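PDB 6D2S: HTH-type transcriptional regulator PrpR from Mycobacterium tuberculosis, which regulates transcription of the genes for short-chain fatty acid catabolism through the glyoxylate and methylcitrate cycles, including the use of cholesterol-derived propionate. Local coordinates for residues S54-D59 with V75-H80; I91-A96 with G125-F130; R238-V243 with G266-H271. All coordinates share one frame; numbering follows the deposited sequence. Where two conformers were deposited one is given.

Contact 1 of 3, residues S54-D59 with V75-H80; sequences SVVIDD and VLRVAH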
loop_
_atom_site.group_PDB
_atom_site.type_symbol
_atom_site.label_atom_id
_atom_site.label_comp_id
_atom_site.label_asym_id
_atom_site.label_seq_id
_atom_site.Cartn_x
_atom_site.Cartn_y
_atom_site.Cartn_z
ATOM N N SER A 54 -9.203 19.574 -12.289
ATOM C CA SER A 54 -8.975 18.943 -13.583
ATOM C C SER A 54 -7.700 18.107 -13.510
ATOM O O SER A 54 -6.624 18.636 -13.206
ATOM C CB SER A 54 -8.854 19.997 -14.685
ATOM O OG SER A 54 -10.090 20.666 -14.897
ATOM N N VAL A 55 -7.818 16.824 -13.806
ATOM C CA VAL A 55 -6.666 15.927 -13.852
ATOM C C VAL A 55 -6.180 15.868 -15.290
ATOM O O VAL A 55 -6.980 15.680 -16.220
ATOM C CB VAL A 55 -7.030 14.520 -13.340
ATOM C CG1 VAL A 55 -5.863 13.559 -13.562
ATOM C CG2 VAL A 55 -7.438 14.562 -11.873
ATOM N N VAL A 56 -4.878 16.059 -15.487
ATOM C CA VAL A 56 -4.271 15.998 -16.808
ATOM C C VAL A 56 -3.029 15.119 -16.730
ATOM O O VAL A 56 -2.251 15.205 -15.775
ATOM C CB VAL A 56 -3.922 17.403 -17.339
ATOM C CG1 VAL A 56 -3.015 18.128 -16.367
ATOM C CG2 VAL A 56 -3.290 17.313 -18.715
ATOM N N ILE A 57 -2.855 14.263 -17.723
ATOM C CA ILE A 57 -1.674 13.418 -17.807
ATOM C C ILE A 57 -0.587 14.222 -18.507
ATOM O O ILE A 57 -0.838 14.827 -19.554
ATOM C CB ILE A 57 -1.982 12.120 -18.570
ATOM C CG1 ILE A 57 -3.155 11.373 -17.921
ATOM C CG2 ILE A 57 -0.729 11.246 -18.687
ATOM C CD1 ILE A 57 -3.000 11.094 -16.425
ATOM N N ASP A 58 0.622 14.241 -17.948
ATOM C CA ASP A 58 1.625 15.162 -18.481
ATOM C C ASP A 58 3.025 14.566 -18.398
ATOM O O ASP A 58 3.305 13.693 -17.573
ATOM C CB ASP A 58 1.592 16.500 -17.726
ATOM C CG ASP A 58 1.942 17.682 -18.605
ATOM O OD1 ASP A 58 2.160 17.495 -19.824
ATOM O OD2 ASP A 58 1.989 18.814 -18.069
ATOM N N ASP A 59 3.894 15.040 -19.277
ATOM C CA ASP A 59 5.309 14.752 -19.169
ATOM C C ASP A 59 6.013 15.989 -18.616
ATOM O O ASP A 59 5.380 17.010 -18.336
ATOM C CB ASP A 59 5.879 14.299 -20.516
ATOM C CG ASP A 59 5.649 15.304 -21.628
ATOM O OD1 ASP A 59 4.688 16.096 -21.553
ATOM O OD2 ASP A 59 6.442 15.296 -22.592
ATOM N N VAL A 75 -5.571 22.305 -10.972
ATOM C CA VAL A 75 -5.162 21.311 -11.958
ATOM C C VAL A 75 -4.208 20.343 -11.287
ATOM O O VAL A 75 -3.254 20.767 -10.631
ATOM C CB VAL A 75 -4.486 21.961 -13.182
ATOM C CG1 VAL A 75 -3.776 20.885 -14.025
ATOM C CG2 VAL A 75 -5.507 22.709 -14.019
ATOM N N LEU A 76 -4.440 19.040 -11.477
ATOM C CA LEU A 76 -3.518 18.020 -10.993
ATOM C C LEU A 76 -2.866 17.374 -12.206
ATOM O O LEU A 76 -3.546 16.714 -13.000
ATOM C CB LEU A 76 -4.229 16.964 -10.148
ATOM C CG LEU A 76 -3.312 15.813 -9.711
ATOM C CD1 LEU A 76 -2.229 16.315 -8.755
ATOM C CD2 LEU A 76 -4.115 14.687 -9.064
ATOM N N ARG A 77 -1.557 17.567 -12.352
ATOM C CA ARG A 77 -0.793 16.884 -13.388
ATOM C C ARG A 77 -0.268 15.558 -12.852
ATOM O O ARG A 77 0.248 15.490 -11.732
ATOM C CB ARG A 77 0.359 17.770 -13.868
ATOM C CG ARG A 77 -0.139 18.938 -14.692
ATOM C CD ARG A 77 0.909 20.032 -14.774
ATOM N NE ARG A 77 2.121 19.579 -15.448
ATOM C CZ ARG A 77 3.347 19.976 -15.116
ATOM N NH1 ARG A 77 3.525 20.818 -14.102
ATOM N NH2 ARG A 77 4.398 19.527 -15.790
ATOM N N VAL A 78 -0.416 14.508 -13.646
ATOM C CA VAL A 78 -0.054 13.156 -13.255
ATOM C C VAL A 78 0.888 12.620 -14.321
ATOM O O VAL A 78 0.635 12.795 -15.517
ATOM C CB VAL A 78 -1.297 12.255 -13.102
ATOM C CG1 VAL A 78 -0.886 10.812 -12.792
ATOM C CG2 VAL A 78 -2.220 12.812 -12.019
ATOM N N ALA A 79 1.980 11.993 -13.883
ATOM C CA ALA A 79 3.051 11.602 -14.794
ATOM C C ALA A 79 2.568 10.599 -15.837
ATOM O O ALA A 79 1.956 9.582 -15.506
ATOM C CB ALA A 79 4.219 10.995 -14.009
ATOM N N HIS A 80 2.905 10.871 -17.099
ATOM C CA HIS A 80 2.461 10.034 -18.214
ATOM C C HIS A 80 3.097 8.649 -18.192
ATOM O O HIS A 80 2.522 7.702 -18.741
ATOM C CB HIS A 80 2.789 10.734 -19.537
ATOM C CG HIS A 80 4.231 10.629 -19.923
ATOM N ND1 HIS A 80 5.245 11.196 -19.179
ATOM C CD2 HIS A 80 4.835 9.982 -20.949
ATOM C CE1 HIS A 80 6.409 10.918 -19.740
ATOM N NE2 HIS A 80 6.188 10.185 -20.817
#

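Contact 2 of 3, residues I91-A96 with G125-F130; sequences IATQLA and GLANYF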
loop_
_atom_site.group_PDB
_atom_site.type_symbol
_atom_site.label_atom_id
_atom_site.label_comp_id
_atom_site.label_asym_id
_atom_site.label_seq_id
_atom_site.Cartn_x
_atom_site.Cartn_y
_atom_site.Cartn_z
ATOM N N ILE A 91 -4.000 10.241 -8.164
ATOM C CA ILE A 91 -5.199 11.068 -8.106
ATOM C C ILE A 91 -5.900 10.885 -6.774
ATOM O O ILE A 91 -6.364 11.854 -6.158
ATOM C CB ILE A 91 -6.139 10.736 -9.282
ATOM C CG1 ILE A 91 -5.419 10.969 -10.611
ATOM C CG2 ILE A 91 -7.416 11.583 -9.191
ATOM C CD1 ILE A 91 -6.092 10.227 -11.818
ATOM N N ALA A 92 -5.989 9.638 -6.301
ATOM C CA ALA A 92 -6.654 9.394 -5.029
ATOM C C ALA A 92 -5.849 9.955 -3.863
ATOM O O ALA A 92 -6.432 10.384 -2.859
ATOM C CB ALA A 92 -6.901 7.884 -4.850
ATOM N N THR A 93 -4.520 9.980 -3.984
ATOM C CA THR A 93 -3.703 10.630 -2.965
ATOM C C THR A 93 -4.035 12.113 -2.881
ATOM O O THR A 93 -4.261 12.646 -1.789
ATOM C CB THR A 93 -2.213 10.416 -3.245
ATOM O OG1 THR A 93 -1.904 9.024 -3.132
ATOM C CG2 THR A 93 -1.356 11.182 -2.215
ATOM N N GLN A 94 -4.129 12.787 -4.037
ATOM C CA GLN A 94 -4.503 14.201 -4.035
ATOM C C GLN A 94 -5.934 14.399 -3.546
ATOM O O GLN A 94 -6.230 15.394 -2.872
ATOM C CB GLN A 94 -4.330 14.801 -5.437
ATOM C CG GLN A 94 -4.420 16.325 -5.454
ATOM C CD GLN A 94 -3.278 16.952 -4.685
ATOM O OE1 GLN A 94 -3.465 17.905 -3.913
ATOM N NE2 GLN A 94 -2.079 16.419 -4.889
ATOM N N LEU A 95 -6.834 13.460 -3.868
ATOM C CA LEU A 95 -8.206 13.538 -3.370
ATOM C C LEU A 95 -8.230 13.556 -1.846
ATOM O O LEU A 95 -8.987 14.321 -1.230
ATOM C CB LEU A 95 -9.025 12.356 -3.901
ATOM C CG LEU A 95 -10.365 12.020 -3.215
ATOM C CD1 LEU A 95 -11.292 13.201 -3.166
ATOM C CD2 LEU A 95 -11.049 10.835 -3.923
ATOM N N ALA A 96 -7.389 12.737 -1.221
ATOM C CA ALA A 96 -7.290 12.764 0.236
ATOM C C ALA A 96 -6.762 14.102 0.723
ATOM O O ALA A 96 -7.290 14.674 1.680
ATOM C CB ALA A 96 -6.387 11.632 0.734
ATOM N N GLY A 125 1.569 9.978 4.572
ATOM C CA GLY A 125 1.300 8.559 4.740
ATOM C C GLY A 125 -0.184 8.238 4.811
ATOM O O GLY A 125 -0.631 7.222 4.278
ATOM N N LEU A 126 -0.966 9.097 5.473
ATOM C CA LEU A 126 -2.408 8.873 5.556
ATOM C C LEU A 126 -3.091 9.128 4.218
ATOM O O LEU A 126 -4.034 8.416 3.854
ATOM C CB LEU A 126 -3.023 9.756 6.645
ATOM C CG LEU A 126 -2.616 9.288 8.051
ATOM C CD1 LEU A 126 -2.897 10.383 9.065
ATOM C CD2 LEU A 126 -3.374 8.009 8.389
ATOM N N ALA A 127 -2.629 10.122 3.459
ATOM C CA ALA A 127 -3.178 10.298 2.116
ATOM C C ALA A 127 -2.850 9.098 1.230
ATOM O O ALA A 127 -3.700 8.639 0.454
ATOM C CB ALA A 127 -2.656 11.594 1.484
ATOM N N ASN A 128 -1.614 8.591 1.316
ATOM C CA ASN A 128 -1.266 7.363 0.604
ATOM C C ASN A 128 -2.118 6.198 1.081
ATOM O O ASN A 128 -2.535 5.358 0.275
ATOM C CB ASN A 128 0.212 7.016 0.797
ATOM C CG ASN A 128 1.138 7.947 0.056
ATOM O OD1 ASN A 128 0.768 8.547 -0.951
ATOM N ND2 ASN A 128 2.353 8.070 0.551
ATOM N N TYR A 129 -2.333 6.094 2.398
ATOM C CA TYR A 129 -3.207 5.045 2.926
ATOM C C TYR A 129 -4.596 5.128 2.302
ATOM O O TYR A 129 -5.169 4.114 1.865
ATOM C CB TYR A 129 -3.291 5.152 4.465
ATOM C CG TYR A 129 -4.186 4.085 5.087
ATOM C CD1 TYR A 129 -5.565 4.217 5.061
ATOM C CD2 TYR A 129 -3.638 2.947 5.688
ATOM C CE1 TYR A 129 -6.394 3.242 5.604
ATOM C CE2 TYR A 129 -4.456 1.963 6.233
ATOM C CZ TYR A 129 -5.834 2.123 6.192
ATOM O OH TYR A 129 -6.660 1.162 6.740
ATOM N N PHE A 130 -5.172 6.330 2.287
ATOM C CA PHE A 130 -6.475 6.534 1.661
ATOM C C PHE A 130 -6.468 6.087 0.204
ATOM O O PHE A 130 -7.420 5.441 -0.258
ATOM C CB PHE A 130 -6.868 8.012 1.762
ATOM C CG PHE A 130 -8.163 8.348 1.074
ATOM C CD1 PHE A 130 -9.369 8.292 1.761
ATOM C CD2 PHE A 130 -8.170 8.729 -0.267
ATOM C CE1 PHE A 130 -10.562 8.618 1.126
ATOM C CE2 PHE A 130 -9.355 9.051 -0.902
ATOM C CZ PHE A 130 -10.550 8.997 -0.209
#

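Contact 3 of 3, residues R238-V243 with G266-H271; sequences RSYFWV and GCDLAH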
loop_
_atom_site.group_PDB
_atom_site.type_symbol
_atom_site.label_atom_id
_atom_site.label_comp_id
_atom_site.label_asym_id
_atom_site.label_seq_id
_atom_site.Cartn_x
_atom_site.Cartn_y
_atom_site.Cartn_z
ATOM N N ARG A 238 7.930 -18.745 16.963
ATOM C CA ARG A 238 6.987 -19.302 16.007
ATOM C C ARG A 238 7.548 -19.192 14.598
ATOM O O ARG A 238 8.375 -18.325 14.306
ATOM C CB ARG A 238 5.632 -18.599 16.110
ATOM C CG ARG A 238 5.013 -18.750 17.500
ATOM C CD ARG A 238 3.589 -18.276 17.539
ATOM N NE ARG A 238 2.747 -19.005 16.597
ATOM C CZ ARG A 238 2.077 -20.114 16.890
ATOM N NH1 ARG A 238 2.150 -20.635 18.110
ATOM N NH2 ARG A 238 1.328 -20.699 15.964
ATOM N N SER A 239 7.099 -20.096 13.732
ATOM C CA SER A 239 7.524 -20.104 12.342
ATOM C C SER A 239 6.595 -19.238 11.509
ATOM O O SER A 239 5.379 -19.235 11.715
ATOM C CB SER A 239 7.540 -21.525 11.782
ATOM O OG SER A 239 8.441 -22.342 12.522
ATOM N N TYR A 240 7.184 -18.517 10.560
ATOM C CA TYR A 240 6.448 -17.652 9.653
ATOM C C TYR A 240 6.673 -18.121 8.227
ATOM O O TYR A 240 7.777 -18.546 7.869
ATOM C CB TYR A 240 6.870 -16.192 9.817
ATOM C CG TYR A 240 6.353 -15.601 11.108
ATOM C CD1 TYR A 240 5.292 -14.696 11.118
ATOM C CD2 TYR A 240 6.899 -15.985 12.324
ATOM C CE1 TYR A 240 4.812 -14.179 12.318
ATOM C CE2 TYR A 240 6.431 -15.476 13.518
ATOM C CZ TYR A 240 5.393 -14.578 13.514
ATOM O OH TYR A 240 4.944 -14.087 14.725
ATOM N N PHE A 241 5.609 -18.071 7.433
ATOM C CA PHE A 241 5.689 -18.351 6.011
ATOM C C PHE A 241 5.857 -17.026 5.276
ATOM O O PHE A 241 5.063 -16.098 5.470
ATOM C CB PHE A 241 4.440 -19.093 5.531
ATOM C CG PHE A 241 4.576 -19.663 4.151
ATOM C CD1 PHE A 241 4.772 -21.018 3.964
ATOM C CD2 PHE A 241 4.545 -18.839 3.040
ATOM C CE1 PHE A 241 4.915 -21.548 2.698
ATOM C CE2 PHE A 241 4.693 -19.367 1.769
ATOM C CZ PHE A 241 4.868 -20.714 1.597
ATOM N N TRP A 242 6.895 -16.939 4.450
ATOM C CA TRP A 242 7.296 -15.693 3.814
ATOM C C TRP A 242 7.178 -15.811 2.304
ATOM O O TRP A 242 7.564 -16.828 1.718
ATOM C CB TRP A 242 8.734 -15.324 4.196
ATOM C CG TRP A 242 8.870 -14.837 5.614
ATOM C CD1 TRP A 242 9.194 -15.576 6.716
ATOM C CD2 TRP A 242 8.677 -13.494 6.073
ATOM N NE1 TRP A 242 9.209 -14.772 7.834
ATOM C CE2 TRP A 242 8.902 -13.490 7.463
ATOM C CE3 TRP A 242 8.341 -12.295 5.439
ATOM C CZ2 TRP A 242 8.802 -12.334 8.231
ATOM C CZ3 TRP A 242 8.236 -11.151 6.202
ATOM C CH2 TRP A 242 8.469 -11.179 7.583
ATOM N N VAL A 243 6.638 -14.767 1.675
ATOM C CA VAL A 243 6.580 -14.667 0.219
ATOM C C VAL A 243 7.134 -13.304 -0.162
ATOM O O VAL A 243 6.760 -12.293 0.442
ATOM C CB VAL A 243 5.142 -14.842 -0.308
ATOM C CG1 VAL A 243 5.126 -14.810 -1.824
ATOM C CG2 VAL A 243 4.546 -16.143 0.215
ATOM N N GLY A 266 5.050 -11.872 5.558
ATOM C CA GLY A 266 5.174 -13.067 6.377
ATOM C C GLY A 266 3.974 -13.207 7.286
ATOM O O GLY A 266 3.508 -12.231 7.873
ATOM N N CYS A 267 3.464 -14.431 7.387
ATOM C CA CYS A 267 2.362 -14.709 8.299
ATOM C C CYS A 267 2.689 -15.936 9.132
ATOM O O CYS A 267 3.502 -16.779 8.742
ATOM C CB CYS A 267 1.025 -14.925 7.565
ATOM S SG CYS A 267 0.921 -16.387 6.494
ATOM N N ASP A 268 2.045 -16.020 10.293
ATOM C CA ASP A 268 2.251 -17.181 11.150
ATOM C C ASP A 268 2.018 -18.447 10.347
ATOM O O ASP A 268 1.079 -18.543 9.552
ATOM C CB ASP A 268 1.304 -17.155 12.348
ATOM C CG ASP A 268 1.757 -18.086 13.472
ATOM O OD1 ASP A 268 2.366 -17.595 14.448
ATOM O OD2 ASP A 268 1.509 -19.307 13.376
ATOM N N LEU A 269 2.878 -19.437 10.560
ATOM C CA LEU A 269 2.682 -20.687 9.852
ATOM C C LEU A 269 1.267 -21.216 10.039
ATOM O O LEU A 269 0.730 -21.874 9.144
ATOM C CB LEU A 269 3.728 -21.709 10.315
ATOM C CG LEU A 269 3.961 -22.877 9.374
ATOM C CD1 LEU A 269 4.322 -22.402 7.985
ATOM C CD2 LEU A 269 5.038 -23.801 9.955
ATOM N N ALA A 270 0.622 -20.907 11.173
ATOM C CA ALA A 270 -0.735 -21.373 11.441
ATOM C C ALA A 270 -1.803 -20.705 10.577
ATOM O O ALA A 270 -2.950 -21.167 10.580
ATOM C CB ALA A 270 -1.079 -21.163 12.917
ATOM N N HIS A 271 -1.477 -19.631 9.856
ATOM C CA HIS A 271 -2.397 -19.050 8.889
ATOM C C HIS A 271 -2.083 -19.449 7.456
ATOM O O HIS A 271 -2.886 -19.156 6.559
ATOM C CB HIS A 271 -2.381 -17.516 8.970
ATOM C CG HIS A 271 -2.890 -16.975 10.268
ATOM N ND1 HIS A 271 -4.224 -17.005 10.612
ATOM C CD2 HIS A 271 -2.247 -16.386 11.303
ATOM C CE1 HIS A 271 -4.381 -16.460 11.806
ATOM N NE2 HIS A 271 -3.196 -16.078 12.248
HETATM O O HOH W 1 4.079 -21.097 13.841
HETATM O O HOH W 2 2.203 -14.820 15.147
#

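Contact 1 of 3, residues S54-D59 with V75-H80
Asp58 OD2 receives the NE-H of Arg77 at 2.7 Å, a salt bridge made through the anti lone pair of that oxygen. The bond is bent (N-H...O 143°), with OD2 tilted out of the guanidinium plane, and the carboxylate stands 72° from that plane, so a single nitrogen makes the bond. The bend at chi3 (63°) turns NE of Arg77 toward Asp58 OD2; its NH1 is bonded to His70 NE2. The aliphatic part of Arg77 lies beside Val56 and points the same way; in one modelled conformer of Val56, CG1 touches Arg77 CG and Val75 CG1. Beneath these groups the strands run parallel, from Leu76 N to Ser54 O (2.8 Å) as far as His80 N to Asp58 O. There, in one modelled conformer of Asp59, its CB lies over one face of the His80 ring, a CH-pi contact. The other face of the sheet is apolar: Val55 CG1 meets Val78 CG2 at 4.0 Å, and Ile57 CD1 lies against Val78 CB. Helix 84-99 packs on this face through Ile91 and Gln94, helix 39-51 touches Val55, and strand 67-70 runs antiparallel along the far edge of strand 75-79.

Contact 2 of 3, residues I91-A96 with G125-F130
Ala96 CB sits in the angle between Ala127 and Phe130, 3.7 Å from Ala127 CA and 3.6 Å from Phe130 CD2, and here the two helices pack tightly. Their axes come within 7.7 Å at an angle of 124°, a close approach that small residues permit: Ala127 CB rests on Thr93 O and on Ala96 CB. Phe130, with CG anti to its backbone N (chi1 177°), extends across to helix 84-99. The rim of its ring does the touching, CD2 lying 3.5 Å from Ala92 O and CE2 3.9 Å from Leu95 CD2, which approaches in the plane of the ring. On the Asn128 side the fit is looser and partly exposed. Asn128 OD1 comes no nearer than 3.5 Å to Thr93 OG1, and no hydrogen bond joins the segments; Thr93 OG1 is instead bonded to Phe89 O in its own helix, while Thr93 CG2 meets both Asn128 OD1 (3.6 Å) and Ala127 CB (3.9 Å). Three further helices pack against the pair. Helix 101-109 meets Ala96 through Ile104, helix 19-31 packs on Phe130 through Leu21 and Ala25, and helix 39-51 meets Leu95 through Met47 and Phe51.

Contact 3 of 3, residues R238-V243 with G266-H271
Phe241 and Cys267 form a hydrogen-bonded pair of two antiparallel strands, Phe241 N giving to Cys267 O at 2.8 Å and Cys267 N to Phe241 O at 3.0 Å. Tyr240 with Asp268 and Trp242 with Gly266 are the flanking non-hydrogen-bonded pairs. A further bond, Leu269 N to Ser239 O, carries the pairing into the 3-10 turn 269-271.

The indole of Trp242 lies over Gly266, whose CA is 3.5 Å from the centroid of the six-membered ring, a CH-pi contact. The absence of a side chain at Gly266 lets the ring come down onto the backbone. The Tyr240 ring turns one face to Asp268 CA. On the opposite side of the sheet, Leu269 CD1 reaches Phe241 CB.

At the turn, Arg238 grips Asp268 side-on with two nitrogens: NE to OD1 at 2.6 Å and NH2 to OD2 at 2.9 Å. The Arg238 chain bends at chi3 (59°), which sets NE on the syn lone pair of OD1; NH2 meets OD2 on its syn side but tilted out of the carboxylate plane. The guanidinium and carboxylate are nearly coplanar, 26° apart. Asp268 OD2 also accepts from Ala270 N through its anti lone pair at 2.9 Å, so the carboxylate is fixed at both ends, its negative charge probably partly offset by Arg238. One water joins OD1 to Tyr240 OH, which is also bonded to Asp236, and another joins OD2 to Ser239 O.

Strand 239-247 is flanked by strand 228-233, and strand 261-268 by strand 183-189, in a five-stranded antiparallel sheet of order 2-1-5-4-3, consistent with the GAF-like fold of the C-terminal regulator domain; the Asp268 bond to Ala270 N is an Asx turn, placed where the last strand gives way to the 3-10 segment.

How the contacts relate
From the N terminus, contact 1 comes first, joining strands 54-58 and 75-79 and closing a loop of 15 residues that includes strand 67-70. The chain then enters helix 84-99, which belongs to contact 2; with helix 116-135 it closes a mostly helical loop. Contacts 1 and 2 follow in series and touch directly, so helix 84-99 joins the sheet to helix 116-135 within the IrrE-like domain, packing on one with Ile91 and on the other with Ala96. Contact 3 closes last, in the C-terminal region, across a loop holding much of its two strands. It lies about 41 Å from contact 1 and 30 Å from contact 2, centre to centre, with no touch. None of the three loops nest or cross.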